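PDB 3ORQ: N5-Carboxyaminoimidazole ribonucleotide synthetase, which catalyses, as an ATP-grasp ligase, the ATP-dependent conversion of 5-aminoimidazole ribonucleotide and bicarbonate to N5-carboxyaminoimidazole ribonucleotide. Local coordinates for residues K238-K243 and V256-D261; E116-A121 and L266-I271. All coordinates share one frame; numbering follows the deposited sequence.

Interaction 1: K238-K243 and V256-D261. With MG (magnesium ion), chain C; ADP (adenosine-5'-diphosphate), chain D.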
ATOM      1  N   LYS A 238      17.546 -17.730 -12.941  1.00 12.27           N
ATOM      2  CA  LYS A 238      17.101 -18.608 -11.854  1.00 14.56           C
ATOM      3  C   LYS A 238      18.142 -19.669 -11.525  1.00 14.99           C
ATOM      4  O   LYS A 238      18.357 -19.997 -10.353  1.00 16.31           O
ATOM      5  CB  LYS A 238      15.756 -19.240 -12.146  1.00 12.94           C
ATOM      6  CG  LYS A 238      14.618 -18.267 -12.025  1.00 14.18           C
ATOM      7  CD  LYS A 238      13.272 -18.975 -12.374  1.00 14.64           C
ATOM      8  CE  LYS A 238      12.133 -17.977 -12.443  1.00 15.65           C
ATOM      9  NZ  LYS A 238      10.797 -18.635 -12.644  1.00 19.59           N
ATOM     10  N   GLU A 239      18.807 -20.182 -12.559  1.00 15.41           N
ATOM     11  CA  GLU A 239      19.836 -21.206 -12.364  1.00 15.95           C
ATOM     12  C   GLU A 239      20.916 -20.656 -11.452  1.00 15.71           C
ATOM     13  O   GLU A 239      21.405 -21.372 -10.586  1.00 16.26           O
ATOM     14  CB  GLU A 239      20.443 -21.668 -13.704  1.00 16.92           C
ATOM     15  CG  GLU A 239      19.505 -22.519 -14.591  1.00 24.42           C
ATOM     16  CD  GLU A 239      20.010 -22.715 -16.067  1.00 31.63           C
ATOM     17  OE1 GLU A 239      20.961 -22.033 -16.511  1.00 35.01           O
ATOM     18  OE2 GLU A 239      19.433 -23.547 -16.797  1.00 33.67           O
ATOM     19  N   GLN A 240      21.301 -19.389 -11.649  1.00 14.22           N
ATOM     20  CA  GLN A 240      22.327 -18.820 -10.814  1.00 13.30           C
ATOM     21  C   GLN A 240      21.836 -18.686  -9.375  1.00 12.88           C
ATOM     22  O   GLN A 240      22.585 -18.955  -8.437  1.00 13.57           O
ATOM     23  CB  GLN A 240      22.808 -17.487 -11.364  1.00 14.39           C
ATOM     24  CG  GLN A 240      23.286 -17.565 -12.795  1.00 17.20           C
ATOM     25  CD  GLN A 240      24.559 -18.411 -12.924  1.00 19.65           C
ATOM     26  OE1 GLN A 240      25.599 -18.049 -12.373  1.00 15.80           O
ATOM     27  NE2 GLN A 240      24.464 -19.557 -13.630  1.00 17.17           N
ATOM     28  N   VAL A 241      20.580 -18.272  -9.192  1.00 12.69           N
ATOM     29  CA  VAL A 241      20.013 -18.154  -7.847  1.00 11.44           C
ATOM     30  C   VAL A 241      20.000 -19.489  -7.119  1.00 12.50           C
ATOM     31  O   VAL A 241      20.441 -19.595  -5.968  1.00 12.65           O
ATOM     32  CB  VAL A 241      18.602 -17.538  -7.860  1.00 11.33           C
ATOM     33  CG1 VAL A 241      18.042 -17.545  -6.479  1.00 11.08           C
ATOM     34  CG2 VAL A 241      18.661 -16.075  -8.373  1.00 10.26           C
ATOM     35  N   ASN A 242      19.524 -20.522  -7.804  1.00 13.34           N
ATOM     36  CA  ASN A 242      19.589 -21.861  -7.249  1.00 15.33           C
ATOM     37  C   ASN A 242      20.976 -22.266  -6.809  1.00 17.03           C
ATOM     38  O   ASN A 242      21.110 -22.932  -5.795  1.00 20.21           O
ATOM     39  CB  ASN A 242      19.007 -22.882  -8.196  1.00 16.84           C
ATOM     40  CG  ASN A 242      17.532 -22.635  -8.478  1.00 22.43           C
ATOM     41  OD1 ASN A 242      16.770 -22.087  -7.632  1.00 22.92           O
ATOM     42  ND2 ASN A 242      17.107 -23.044  -9.670  1.00 28.09           N
ATOM     43  N   LYS A 243      22.019 -21.841  -7.523  1.00 17.05           N
ATOM     44  CA  LYS A 243      23.387 -22.114  -7.056  1.00 15.80           C
ATOM     45  C   LYS A 243      23.677 -21.307  -5.800  1.00 14.62           C
ATOM     46  O   LYS A 243      24.222 -21.833  -4.821  1.00 12.66           O
ATOM     47  CB  LYS A 243      24.420 -21.796  -8.133  1.00 17.73           C
ATOM     48  CG  LYS A 243      24.568 -22.880  -9.210  1.00 21.42           C
ATOM     49  CD  LYS A 243      25.281 -22.316 -10.444  1.00 23.37           C
ATOM     50  CE  LYS A 243      25.546 -23.409 -11.493  1.00 31.13           C
ATOM     51  NZ  LYS A 243      24.366 -23.790 -12.330  1.00 33.05           N
ATOM     52  N   VAL A 256      19.391 -10.344  -6.630  1.00 10.09           N
ATOM     53  CA  VAL A 256      20.649 -10.622  -7.323  1.00  7.65           C
ATOM     54  C   VAL A 256      20.705  -9.708  -8.537  1.00  8.42           C
ATOM     55  O   VAL A 256      19.781  -9.714  -9.361  1.00  7.06           O
ATOM     56  CB  VAL A 256      20.713 -12.099  -7.774  1.00  6.71           C
ATOM     57  CG1 VAL A 256      22.078 -12.459  -8.473  1.00  5.88           C
ATOM     58  CG2 VAL A 256      20.447 -13.026  -6.626  1.00  5.33           C
ATOM     59  N   GLU A 257      21.783  -8.921  -8.633  1.00  9.00           N
ATOM     60  CA  GLU A 257      22.087  -8.077  -9.799  1.00  9.83           C
ATOM     61  C   GLU A 257      23.003  -8.784 -10.778  1.00  9.94           C
ATOM     62  O   GLU A 257      23.992  -9.361 -10.363  1.00 11.82           O
ATOM     63  CB  GLU A 257      22.818  -6.809  -9.364  1.00  9.20           C
ATOM     64  CG  GLU A 257      21.983  -5.809  -8.626  1.00 14.14           C
ATOM     65  CD  GLU A 257      22.749  -4.533  -8.319  1.00 20.91           C
ATOM     66  OE1 GLU A 257      23.832  -4.267  -8.918  1.00 25.81           O
ATOM     67  OE2 GLU A 257      22.273  -3.769  -7.469  1.00 24.03           O
ATOM     68  N   PHE A 258      22.708  -8.680 -12.071  1.00 11.06           N
ATOM     69  CA  PHE A 258      23.486  -9.357 -13.111  1.00 12.27           C
ATOM     70  C   PHE A 258      23.952  -8.396 -14.204  1.00 14.27           C
ATOM     71  O   PHE A 258      23.289  -7.415 -14.503  1.00 13.75           O
ATOM     72  CB  PHE A 258      22.671 -10.441 -13.838  1.00 11.52           C
ATOM     73  CG  PHE A 258      22.088 -11.499 -12.953  1.00  9.23           C
ATOM     74  CD1 PHE A 258      20.925 -11.257 -12.238  1.00  7.74           C
ATOM     75  CD2 PHE A 258      22.650 -12.769 -12.906  1.00  8.55           C
ATOM     76  CE1 PHE A 258      20.355 -12.257 -11.442  1.00  9.29           C
ATOM     77  CE2 PHE A 258      22.112 -13.763 -12.126  1.00  9.57           C
ATOM     78  CZ  PHE A 258      20.939 -13.509 -11.388  1.00 11.41           C
ATOM     79  N   PHE A 259      25.074  -8.743 -14.835  1.00 15.68           N
ATOM     80  CA  PHE A 259      25.511  -8.089 -16.045  1.00 17.10           C
ATOM     81  C   PHE A 259      25.259  -8.987 -17.257  1.00 17.89           C
ATOM     82  O   PHE A 259      25.455 -10.204 -17.202  1.00 19.84           O
ATOM     83  CB  PHE A 259      27.016  -7.766 -15.973  1.00 16.43           C
ATOM     84  CG  PHE A 259      27.392  -6.823 -14.879  1.00 16.84           C
ATOM     85  CD1 PHE A 259      26.493  -5.858 -14.421  1.00 18.97           C
ATOM     86  CD2 PHE A 259      28.654  -6.890 -14.300  1.00 17.50           C
ATOM     87  CE1 PHE A 259      26.842  -4.964 -13.393  1.00 18.59           C
ATOM     88  CE2 PHE A 259      29.023  -6.002 -13.271  1.00 19.59           C
ATOM     89  CZ  PHE A 259      28.110  -5.021 -12.828  1.00 17.45           C
ATOM     90  N   ILE A 260      24.835  -8.398 -18.360  1.00 18.34           N
ATOM     91  CA  ILE A 260      24.945  -9.131 -19.608  1.00 20.88           C
ATOM     92  C   ILE A 260      25.941  -8.462 -20.606  1.00 23.52           C
ATOM     93  O   ILE A 260      25.826  -7.267 -20.909  1.00 25.01           O
ATOM     94  CB  ILE A 260      23.570  -9.474 -20.225  1.00 24.06           C
ATOM     95  CG1 ILE A 260      23.322  -8.639 -21.461  1.00 26.24           C
ATOM     96  CG2 ILE A 260      22.360  -9.470 -19.172  1.00 19.00           C
ATOM     97  CD1 ILE A 260      23.376  -9.476 -22.699  1.00 28.39           C
ATOM     98  N   ASP A 261      26.916  -9.250 -21.074  1.00 24.03           N
ATOM     99  CA  ASP A 261      27.943  -8.874 -22.093  1.00 26.80           C
ATOM    100  C   ASP A 261      27.485  -8.159 -23.341  1.00 27.30           C
ATOM    101  O   ASP A 261      26.321  -8.199 -23.693  1.00 28.14           O
ATOM    102  CB  ASP A 261      28.630 -10.155 -22.639  1.00 28.02           C
ATOM    103  CG  ASP A 261      29.959 -10.387 -22.021  1.00 34.76           C
ATOM    104  OD1 ASP A 261      30.298  -9.643 -21.065  1.00 41.15           O
ATOM    105  OD2 ASP A 261      30.680 -11.283 -22.487  1.00 40.10           O
TER
HETATM  106 MG    MG C 375      24.571  -2.205  -7.709  1.00 46.41          MG
HETATM  107  PB  ADP D 376      27.173  -0.396  -6.020  1.00 59.68           P
HETATM  108  O1B ADP D 376      27.272  -1.566  -5.077  1.00 61.31           O
HETATM  109  O2B ADP D 376      25.885  -0.167  -6.761  1.00 59.04           O
HETATM  110  O3B ADP D 376      27.725   0.858  -5.400  1.00 68.35           O
HETATM  111  PA  ADP D 376      28.164  -1.892  -8.228  1.00 65.60           P
HETATM  112  O1A ADP D 376      29.363  -2.779  -8.004  1.00 65.52           O
HETATM  113  O2A ADP D 376      26.790  -2.512  -8.205  1.00 66.43           O
HETATM  114  O3A ADP D 376      28.243  -0.649  -7.195  1.00 69.90           O
HETATM  115  O5' ADP D 376      28.301  -1.100  -9.619  1.00 61.87           O
HETATM  116  C5' ADP D 376      27.450  -0.015  -9.945  1.00 59.69           C
HETATM  117  C4' ADP D 376      27.388   0.116 -11.456  1.00 61.94           C
HETATM  118  O4' ADP D 376      28.711   0.325 -12.015  1.00 62.13           O
HETATM  119  C3' ADP D 376      26.832  -1.135 -12.142  1.00 61.80           C
HETATM  120  O3' ADP D 376      25.404  -1.159 -12.246  1.00 63.69           O
HETATM  121  C2' ADP D 376      27.485  -1.065 -13.514  1.00 59.11           C
HETATM  122  O2' ADP D 376      26.672  -0.334 -14.414  1.00 54.48           O
HETATM  123  C1' ADP D 376      28.811  -0.350 -13.279  1.00 58.57           C
HETATM  124  N9  ADP D 376      29.797  -1.446 -13.148  1.00 55.95           N
HETATM  125  C8  ADP D 376      30.200  -1.994 -11.981  1.00 54.27           C
HETATM  126  N7  ADP D 376      31.077  -3.008 -12.182  1.00 53.00           N
HETATM  127  C5  ADP D 376      31.246  -3.088 -13.527  1.00 53.77           C
HETATM  128  C6  ADP D 376      32.063  -3.940 -14.429  1.00 52.32           C
HETATM  129  N6  ADP D 376      32.859  -4.906 -13.894  1.00 48.05           N
HETATM  130  N1  ADP D 376      31.949  -3.721 -15.760  1.00 52.71           N
HETATM  131  C2  ADP D 376      31.139  -2.765 -16.275  1.00 54.80           C
HETATM  132  N3  ADP D 376      30.367  -1.950 -15.516  1.00 55.38           N
HETATM  133  C4  ADP D 376      30.392  -2.073 -14.160  1.00 53.52           C
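Gln240 and Val241 of helix 234-245 lie on Phe258 and Val256 of strand 252-261, a helix packed on the back of the ATP-grasp sheet whose other face holds the nucleotide. Gln240 CB meets Phe258 CE2 at 3.9 Å, in the plane of the ring and at its edge, and CG touches the same CE2 at 4.0 Å. Beside them the branched tips of Val241 and Val256 slide past each other, CG2 to CG2, also at 3.9 Å; such compact side chains suit the short gap. Gln240 then turns about the CB-CG bond (chi2 -67°), which leads the amide away from the phenyl ring, and its OE1 accepts a hydrogen bond from the backbone N of Lys124.

Strand alternation sends Glu257 and Phe259 to the opposite face. The Phe259 ring comes obliquely to the adenine, CZ lying 3.6 Å from ADP N7, an apolar neighbour to the base, and CE1 reaches the ribose. Glu257 extends beyond CG to the magnesium ion, and a hydrogen bond between His276 NE2 and its OE2 would further restrain the carboxylate's rotation. The metal sits 2.5 Å from Glu257 OE1, with OE2 further off at 2.8 Å, and 2.3 Å from ADP O2A.

Interaction 2: E116-A121 and L266-I271. With MG (magnesium ion), chain C; ADP (adenosine-5'-diphosphate), chain D.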
ATOM      1  N   GLU A 116      34.171 -14.238  -3.672  1.00 22.50           N
ATOM      2  CA  GLU A 116      34.677 -15.586  -3.396  1.00 24.20           C
ATOM      3  C   GLU A 116      33.525 -16.578  -3.327  1.00 25.01           C
ATOM      4  O   GLU A 116      33.549 -17.621  -3.990  1.00 22.52           O
ATOM      5  CB  GLU A 116      35.452 -15.624  -2.082  1.00 25.83           C
ATOM      6  CG  GLU A 116      36.882 -15.085  -2.156  1.00 30.82           C
ATOM      7  CD  GLU A 116      37.577 -15.049  -0.789  1.00 36.29           C
ATOM      8  OE1 GLU A 116      36.872 -15.119   0.248  1.00 36.15           O
ATOM      9  OE2 GLU A 116      38.828 -14.942  -0.751  1.00 40.00           O
ATOM     10  N   THR A 117      32.490 -16.216  -2.557  1.00 23.77           N
ATOM     11  CA  THR A 117      31.357 -17.100  -2.352  1.00 23.90           C
ATOM     12  C   THR A 117      30.677 -17.429  -3.676  1.00 25.67           C
ATOM     13  O   THR A 117      30.349 -18.597  -3.952  1.00 26.34           O
ATOM     14  CB  THR A 117      30.322 -16.483  -1.389  1.00 23.27           C
ATOM     15  OG1 THR A 117      30.952 -16.197  -0.139  1.00 24.47           O
ATOM     16  CG2 THR A 117      29.167 -17.444  -1.161  1.00 21.02           C
ATOM     17  N   LEU A 118      30.474 -16.400  -4.493  1.00 24.49           N
ATOM     18  CA  LEU A 118      29.819 -16.592  -5.781  1.00 23.79           C
ATOM     19  C   LEU A 118      30.604 -17.576  -6.671  1.00 24.38           C
ATOM     20  O   LEU A 118      30.042 -18.541  -7.205  1.00 24.45           O
ATOM     21  CB  LEU A 118      29.620 -15.241  -6.471  1.00 23.42           C
ATOM     22  CG  LEU A 118      28.716 -14.184  -5.828  1.00 19.03           C
ATOM     23  CD1 LEU A 118      28.718 -12.850  -6.637  1.00 13.15           C
ATOM     24  CD2 LEU A 118      27.295 -14.727  -5.648  1.00 17.89           C
ATOM     25  N   LYS A 119      31.911 -17.368  -6.784  1.00 25.05           N
ATOM     26  CA  LYS A 119      32.740 -18.276  -7.566  1.00 26.08           C
ATOM     27  C   LYS A 119      32.707 -19.688  -7.001  1.00 26.38           C
ATOM     28  O   LYS A 119      32.582 -20.673  -7.742  1.00 27.87           O
ATOM     29  CB  LYS A 119      34.182 -17.783  -7.615  1.00 27.78           C
ATOM     30  CG  LYS A 119      35.050 -18.558  -8.592  1.00 30.76           C
ATOM     31  CD  LYS A 119      36.399 -17.889  -8.709  1.00 35.87           C
ATOM     32  CE  LYS A 119      37.247 -18.455  -9.841  1.00 38.66           C
ATOM     33  NZ  LYS A 119      38.395 -17.509 -10.067  1.00 40.37           N
ATOM     34  N   SER A 120      32.832 -19.782  -5.685  1.00 25.03           N
ATOM     35  CA  SER A 120      32.761 -21.053  -4.988  1.00 25.34           C
ATOM     36  C   SER A 120      31.366 -21.763  -5.073  1.00 24.92           C
ATOM     37  O   SER A 120      31.256 -22.980  -4.904  1.00 25.77           O
ATOM     38  CB  SER A 120      33.199 -20.837  -3.548  1.00 26.63           C
ATOM     39  OG  SER A 120      33.270 -22.064  -2.870  1.00 30.30           O
ATOM     40  N   ALA A 121      30.315 -21.009  -5.351  1.00 21.65           N
ATOM     41  CA  ALA A 121      29.003 -21.606  -5.565  1.00 19.94           C
ATOM     42  C   ALA A 121      28.869 -22.028  -7.016  1.00 20.99           C
ATOM     43  O   ALA A 121      27.822 -22.508  -7.424  1.00 20.35           O
ATOM     44  CB  ALA A 121      27.874 -20.618  -5.192  1.00 17.30           C
ATOM     45  N   LEU A 266      25.932 -13.836 -19.354  1.00 22.20           N
ATOM     46  CA  LEU A 266      25.399 -13.480 -18.035  1.00 22.02           C
ATOM     47  C   LEU A 266      26.458 -13.627 -16.962  1.00 22.67           C
ATOM     48  O   LEU A 266      27.076 -14.681 -16.854  1.00 24.04           O
ATOM     49  CB  LEU A 266      24.187 -14.358 -17.659  1.00 20.67           C
ATOM     50  CG  LEU A 266      23.304 -13.933 -16.460  1.00 20.29           C
ATOM     51  CD1 LEU A 266      22.505 -12.682 -16.798  1.00 20.28           C
ATOM     52  CD2 LEU A 266      22.356 -15.028 -15.937  1.00 15.23           C
ATOM     53  N   TYR A 267      26.681 -12.571 -16.186  1.00 21.41           N
ATOM     54  CA  TYR A 267      27.465 -12.690 -14.959  1.00 21.87           C
ATOM     55  C   TYR A 267      26.645 -12.200 -13.748  1.00 21.61           C
ATOM     56  O   TYR A 267      25.904 -11.202 -13.841  1.00 20.29           O
ATOM     57  CB  TYR A 267      28.751 -11.857 -14.994  1.00 22.47           C
ATOM     58  CG  TYR A 267      29.690 -11.990 -16.197  1.00 25.89           C
ATOM     59  CD1 TYR A 267      29.306 -11.554 -17.471  1.00 27.41           C
ATOM     60  CD2 TYR A 267      30.992 -12.468 -16.036  1.00 24.15           C
ATOM     61  CE1 TYR A 267      30.163 -11.627 -18.528  1.00 26.63           C
ATOM     62  CE2 TYR A 267      31.848 -12.527 -17.087  1.00 24.44           C
ATOM     63  CZ  TYR A 267      31.432 -12.109 -18.331  1.00 27.97           C
ATOM     64  OH  TYR A 267      32.291 -12.190 -19.406  1.00 33.65           O
ATOM     65  N   VAL A 268      26.818 -12.867 -12.610  1.00 20.92           N
ATOM     66  CA  VAL A 268      26.348 -12.333 -11.350  1.00 20.99           C
ATOM     67  C   VAL A 268      27.265 -11.189 -10.940  1.00 21.68           C
ATOM     68  O   VAL A 268      28.480 -11.383 -10.860  1.00 22.50           O
ATOM     69  CB  VAL A 268      26.386 -13.418 -10.270  1.00 21.25           C
ATOM     70  CG1 VAL A 268      25.665 -12.970  -9.030  1.00 19.53           C
ATOM     71  CG2 VAL A 268      25.770 -14.683 -10.795  1.00 19.43           C
ATOM     72  N   ASN A 269      26.687 -10.011 -10.684  1.00 19.94           N
ATOM     73  CA  ASN A 269      27.413  -8.886 -10.119  1.00 19.07           C
ATOM     74  C   ASN A 269      27.471  -8.879  -8.589  1.00 18.56           C
ATOM     75  O   ASN A 269      28.541  -8.957  -7.994  1.00 17.25           O
ATOM     76  CB  ASN A 269      26.834  -7.551 -10.606  1.00 19.88           C
ATOM     77  CG  ASN A 269      27.484  -6.317  -9.899  1.00 23.56           C
ATOM     78  OD1 ASN A 269      28.666  -6.342  -9.521  1.00 25.10           O
ATOM     79  ND2 ASN A 269      26.690  -5.249  -9.704  1.00 17.90           N
ATOM     80  N   GLU A 270      26.316  -8.727  -7.952  1.00 17.76           N
ATOM     81  CA  GLU A 270      26.266  -8.646  -6.496  1.00 18.39           C
ATOM     82  C   GLU A 270      24.893  -9.062  -5.968  1.00 16.55           C
ATOM     83  O   GLU A 270      23.922  -9.103  -6.730  1.00 16.77           O
ATOM     84  CB  GLU A 270      26.610  -7.210  -6.038  1.00 21.06           C
ATOM     85  CG  GLU A 270      25.513  -6.140  -6.308  1.00 22.78           C
ATOM     86  CD  GLU A 270      25.977  -4.688  -6.091  1.00 30.49           C
ATOM     87  OE1 GLU A 270      27.188  -4.463  -5.766  1.00 31.09           O
ATOM     88  OE2 GLU A 270      25.124  -3.760  -6.275  1.00 29.52           O
ATOM     89  N   ILE A 271      24.815  -9.355  -4.668  1.00 14.36           N
ATOM     90  CA  ILE A 271      23.560  -9.717  -4.023  1.00 12.74           C
ATOM     91  C   ILE A 271      23.249  -8.785  -2.823  1.00 12.42           C
ATOM     92  O   ILE A 271      24.111  -8.548  -1.966  1.00 10.12           O
ATOM     93  CB  ILE A 271      23.578 -11.155  -3.518  1.00 14.50           C
ATOM     94  CG1 ILE A 271      24.210 -12.100  -4.535  1.00 16.29           C
ATOM     95  CG2 ILE A 271      22.147 -11.623  -3.126  1.00 12.19           C
ATOM     96  CD1 ILE A 271      24.358 -13.550  -3.991  1.00 20.37           C
TER
HETATM   97 MG    MG C 375      24.571  -2.205  -7.709  1.00 46.41          MG
HETATM   98  PB  ADP D 376      27.173  -0.396  -6.020  1.00 59.68           P
HETATM   99  O1B ADP D 376      27.272  -1.566  -5.077  1.00 61.31           O
HETATM  100  O2B ADP D 376      25.885  -0.167  -6.761  1.00 59.04           O
HETATM  101  O3B ADP D 376      27.725   0.858  -5.400  1.00 68.35           O
HETATM  102  PA  ADP D 376      28.164  -1.892  -8.228  1.00 65.60           P
HETATM  103  O1A ADP D 376      29.363  -2.779  -8.004  1.00 65.52           O
HETATM  104  O2A ADP D 376      26.790  -2.512  -8.205  1.00 66.43           O
HETATM  105  O3A ADP D 376      28.243  -0.649  -7.195  1.00 69.90           O
HETATM  106  O5' ADP D 376      28.301  -1.100  -9.619  1.00 61.87           O
HETATM  107  C5' ADP D 376      27.450  -0.015  -9.945  1.00 59.69           C
HETATM  108  C4' ADP D 376      27.388   0.116 -11.456  1.00 61.94           C
HETATM  109  O4' ADP D 376      28.711   0.325 -12.015  1.00 62.13           O
HETATM  110  C3' ADP D 376      26.832  -1.135 -12.142  1.00 61.80           C
HETATM  111  O3' ADP D 376      25.404  -1.159 -12.246  1.00 63.69           O
HETATM  112  C2' ADP D 376      27.485  -1.065 -13.514  1.00 59.11           C
HETATM  113  O2' ADP D 376      26.672  -0.334 -14.414  1.00 54.48           O
HETATM  114  C1' ADP D 376      28.811  -0.350 -13.279  1.00 58.57           C
HETATM  115  N9  ADP D 376      29.797  -1.446 -13.148  1.00 55.95           N
HETATM  116  C8  ADP D 376      30.200  -1.994 -11.981  1.00 54.27           C
HETATM  117  N7  ADP D 376      31.077  -3.008 -12.182  1.00 53.00           N
HETATM  118  C5  ADP D 376      31.246  -3.088 -13.527  1.00 53.77           C
HETATM  119  C6  ADP D 376      32.063  -3.940 -14.429  1.00 52.32           C
HETATM  120  N6  ADP D 376      32.859  -4.906 -13.894  1.00 48.05           N
HETATM  121  N1  ADP D 376      31.949  -3.721 -15.760  1.00 52.71           N
HETATM  122  C2  ADP D 376      31.139  -2.765 -16.275  1.00 54.80           C
HETATM  123  N3  ADP D 376      30.367  -1.950 -15.516  1.00 55.38           N
HETATM  124  C4  ADP D 376      30.392  -2.073 -14.160  1.00 53.52           C
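Leu118 spreads its two methyls over Val268 and Ile271, joining helix 111-120 to a strand at one end of the large antiparallel sheet in the ATP-grasp fold. CD2 slides past the end of Ile271 and reaches its CD1 at 3.6 Å, while CD1 stands 3.9 Å from Val268 CG1. A leucine suits the place because its fork can bridge two strand residues from one helix position, across axes 10.0 Å apart. Glu114 of the same helix accepts a hydrogen bond from Ile271 N. The tight part ends there: Thr117, Lys119 and Ser120 turn to other sides of the helix, the last two toward solvent.

Asn269 and Glu270 form a classic beta bulge opposite Glu257, and both side chains leave the leucine for the nucleotide. Asn269 swings its amide toward the phosphate, chi1 of 174° setting CG opposite the backbone N, and gives ND2 to ADP O2A in a hydrogen bond of 3.1 Å. Glu270 takes the rarer rotamer, CG between the backbone N and the carbonyl carbon (chi1 72°), and extends from there until OE2 binds the magnesium ion at 2.2 Å.

Around the leucine, Ile244 of helix 234-245 and Val125 continue the apolar packing; Leu108 of helix 103-109 adjoins Ile271, and strand 252-261 is the in-sheet neighbour, its Val256 touching Val268 on the same helix-bearing face.

Interactions 1 and 2 are both buried and lean on adjacent antiparallel strands, joined through backbone pairing such as Phe259 N to Tyr267 O at 2.8 Å. Along the chain, interaction 1 is nested within the long loop that interaction 2 closes. Each sets a helix against one sheet face and sends one acidic side chain to the other, where Glu257 and Glu270 share the magnesium ion. Their chemistry differs: 238-243 with 256-261 combines a glutamine's aliphatic stem with an aromatic edge and a valine pair, whereas 116-121 with 266-271 depends on one leucine. At ADP, the first supplies an aromatic neighbour for the base, the second an amide for the alpha-phosphate.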